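Local coordinates for protein periplasmic beta-glucosidase (Pseudomonas aeruginosa, PDB 6R5I) that probably hydrolyses terminal, non-reducing beta-D-glucosyl residues with release of beta-D-glucose, as a periplasmic glycoside hydrolase of family 3, at residues L223-G228 / I263-A268. Numbering follows the deposited sequence.
Sequences LNTING and IKHGLA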
loop_
_atom_site.group_PDB
_atom_site.type_symbol
_atom_site.label_atom_id
_atom_site.label_comp_id
_atom_site.label_asym_id
_atom_site.label_seq_id
_atom_site.Cartn_x
_atom_site.Cartn_y
_atom_site.Cartn_z
ATOM N N LEU A 223 7.614 -1.631 17.096
ATOM C CA LEU A 223 8.492 -2.706 16.589
ATOM C C LEU A 223 8.947 -2.393 15.169
ATOM O O LEU A 223 9.851 -3.073 14.705
ATOM C CB LEU A 223 7.731 -4.033 16.609
ATOM C CG LEU A 223 7.457 -4.603 17.996
ATOM C CD1 LEU A 223 6.458 -5.731 17.912
ATOM C CD2 LEU A 223 8.745 -5.066 18.647
ATOM N N ASN A 224 8.357 -1.397 14.511
ATOM C CA ASN A 224 8.575 -1.179 13.058
ATOM C C ASN A 224 9.734 -0.220 12.797
ATOM O O ASN A 224 10.039 0.654 13.661
ATOM C CB ASN A 224 7.317 -0.611 12.396
ATOM C CG ASN A 224 6.812 0.632 13.087
ATOM O OD1 ASN A 224 6.239 0.531 14.168
ATOM N ND2 ASN A 224 6.981 1.793 12.464
ATOM N N THR A 225 10.296 -0.296 11.589
ATOM C CA THR A 225 11.124 0.802 11.047
ATOM C C THR A 225 10.232 1.986 10.694
ATOM O O THR A 225 9.074 1.799 10.291
ATOM C CB THR A 225 11.959 0.366 9.841
ATOM O OG1 THR A 225 11.063 -0.116 8.845
ATOM C CG2 THR A 225 13.000 -0.666 10.183
ATOM N N ILE A 226 10.767 3.179 10.883
ATOM C CA ILE A 226 10.198 4.444 10.374
ATOM C C ILE A 226 11.213 4.995 9.375
ATOM O O ILE A 226 12.297 5.373 9.815
ATOM C CB ILE A 226 9.928 5.440 11.507
ATOM C CG1 ILE A 226 8.914 4.855 12.492
ATOM C CG2 ILE A 226 9.518 6.792 10.913
ATOM C CD1 ILE A 226 8.791 5.646 13.725
ATOM N N ASN A 227 10.893 4.941 8.081
ATOM C CA ASN A 227 11.792 5.436 6.999
ATOM C C ASN A 227 13.194 4.828 7.187
ATOM O O ASN A 227 14.197 5.568 7.115
ATOM C CB ASN A 227 11.761 6.967 7.003
ATOM C CG ASN A 227 10.386 7.518 6.700
ATOM O OD1 ASN A 227 9.473 6.763 6.421
ATOM N ND2 ASN A 227 10.222 8.833 6.736
ATOM N N GLY A 228 13.251 3.523 7.473
ATOM C CA GLY A 228 14.526 2.779 7.579
ATOM C C GLY A 228 15.071 2.632 8.986
ATOM O O GLY A 228 15.996 1.803 9.159
ATOM N N ILE A 263 19.078 -6.380 15.828
ATOM C CA ILE A 263 19.999 -7.258 15.062
ATOM C C ILE A 263 19.289 -7.758 13.803
ATOM O O ILE A 263 19.866 -7.670 12.743
ATOM C CB ILE A 263 20.490 -8.424 15.940
ATOM C CG1 ILE A 263 21.262 -7.903 17.151
ATOM C CG2 ILE A 263 21.300 -9.400 15.108
ATOM C CD1 ILE A 263 21.539 -8.945 18.184
ATOM N N LYS A 264 18.046 -8.214 13.920
ATOM C CA LYS A 264 17.279 -8.741 12.758
ATOM C C LYS A 264 17.001 -7.598 11.790
ATOM O O LYS A 264 17.059 -7.825 10.593
ATOM C CB LYS A 264 16.040 -9.471 13.249
ATOM C CG LYS A 264 16.385 -10.794 13.919
ATOM C CD LYS A 264 15.302 -11.798 13.918
ATOM C CE LYS A 264 15.743 -13.138 14.481
ATOM N NZ LYS A 264 14.565 -13.948 14.888
ATOM N N HIS A 265 16.738 -6.401 12.312
ATOM C CA HIS A 265 16.518 -5.187 11.481
ATOM C C HIS A 265 17.789 -4.836 10.707
ATOM O O HIS A 265 17.689 -4.084 9.721
ATOM C CB HIS A 265 16.075 -4.007 12.334
ATOM C CG HIS A 265 14.626 -3.989 12.682
ATOM N ND1 HIS A 265 13.642 -3.789 11.704
ATOM C CD2 HIS A 265 13.997 -4.003 13.878
ATOM C CE1 HIS A 265 12.474 -3.710 12.309
ATOM N NE2 HIS A 265 12.661 -3.854 13.624
ATOM N N GLY A 266 18.956 -5.291 11.159
ATOM C CA GLY A 266 20.225 -4.985 10.478
ATOM C C GLY A 266 20.747 -3.611 10.872
ATOM O O GLY A 266 21.497 -3.007 10.067
ATOM N N LEU A 267 20.435 -3.145 12.081
ATOM C CA LEU A 267 21.087 -1.928 12.627
ATOM C C LEU A 267 22.249 -2.304 13.550
ATOM O O LEU A 267 23.076 -1.446 13.778
ATOM C CB LEU A 267 20.090 -1.024 13.336
ATOM C CG LEU A 267 19.638 0.102 12.406
ATOM C CD1 LEU A 267 18.536 -0.398 11.487
ATOM C CD2 LEU A 267 19.269 1.354 13.148
ATOM N N ALA A 268 22.296 -3.530 14.026
ATOM C CA ALA A 268 23.333 -4.006 14.963
ATOM C C ALA A 268 23.772 -5.404 14.563
ATOM O O ALA A 268 22.935 -6.172 14.101
ATOM C CB ALA A 268 22.768 -3.991 16.360
#
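His265 reaches across to the backbone of Leu223, and its NE2 donates a hydrogen bond to Leu223 O at 3.1 Å. The acceptor lies at the ring edge, close to the imidazole plane. NE2 approaches the carbonyl nearly head-on, with a C=O...N angle of 160°; the bend is at the hydrogen, where the N-H...O angle is 142°. A backbone carbonyl oxygen can only accept, so this bond requires the hydrogen on NE2. The same ring is met obliquely by the methyl of Thr225, whose CG2 stands 3.5 Å from His265 ND1 and 3.7 Å from His265 CE1. A Thr225 chi1 of 58° puts OG1 between the backbone N and the carbonyl carbon, which leaves CG2 beside N and anti to the carbonyl carbon, where it meets the ring. The two side chains pass antiparallel to one another rather than meeting end on. A looser van der Waals contact sets the Leu267 methyl CD1 4.1 Å from the carbonyl oxygen Gly228 O.

Behind these contacts, a type I turn from Ile263 to Gly266, closed by Gly266 N to Ile263 O at 3.0 Å, presents the histidine. On the other side, Asn224 ND2 bonds Thr225 O at 3.0 Å from above the carbonyl plane and also bonds Ala179 O, while Asn224 OD1 hydrogen-bonds Ser222 OG. Pro230 packs on Thr225, His265 and Leu267, and Ser667 of the second subunit bonds His265 O, so the turn also belongs to the dimer interface. The arrangement ties the short hairpin 225-226/229-230, which follows barrel strand 218-221, to the loop after the next strand, 251-253: neighbouring beta-to-alpha loops of the family 3 TIM-barrel-like domain.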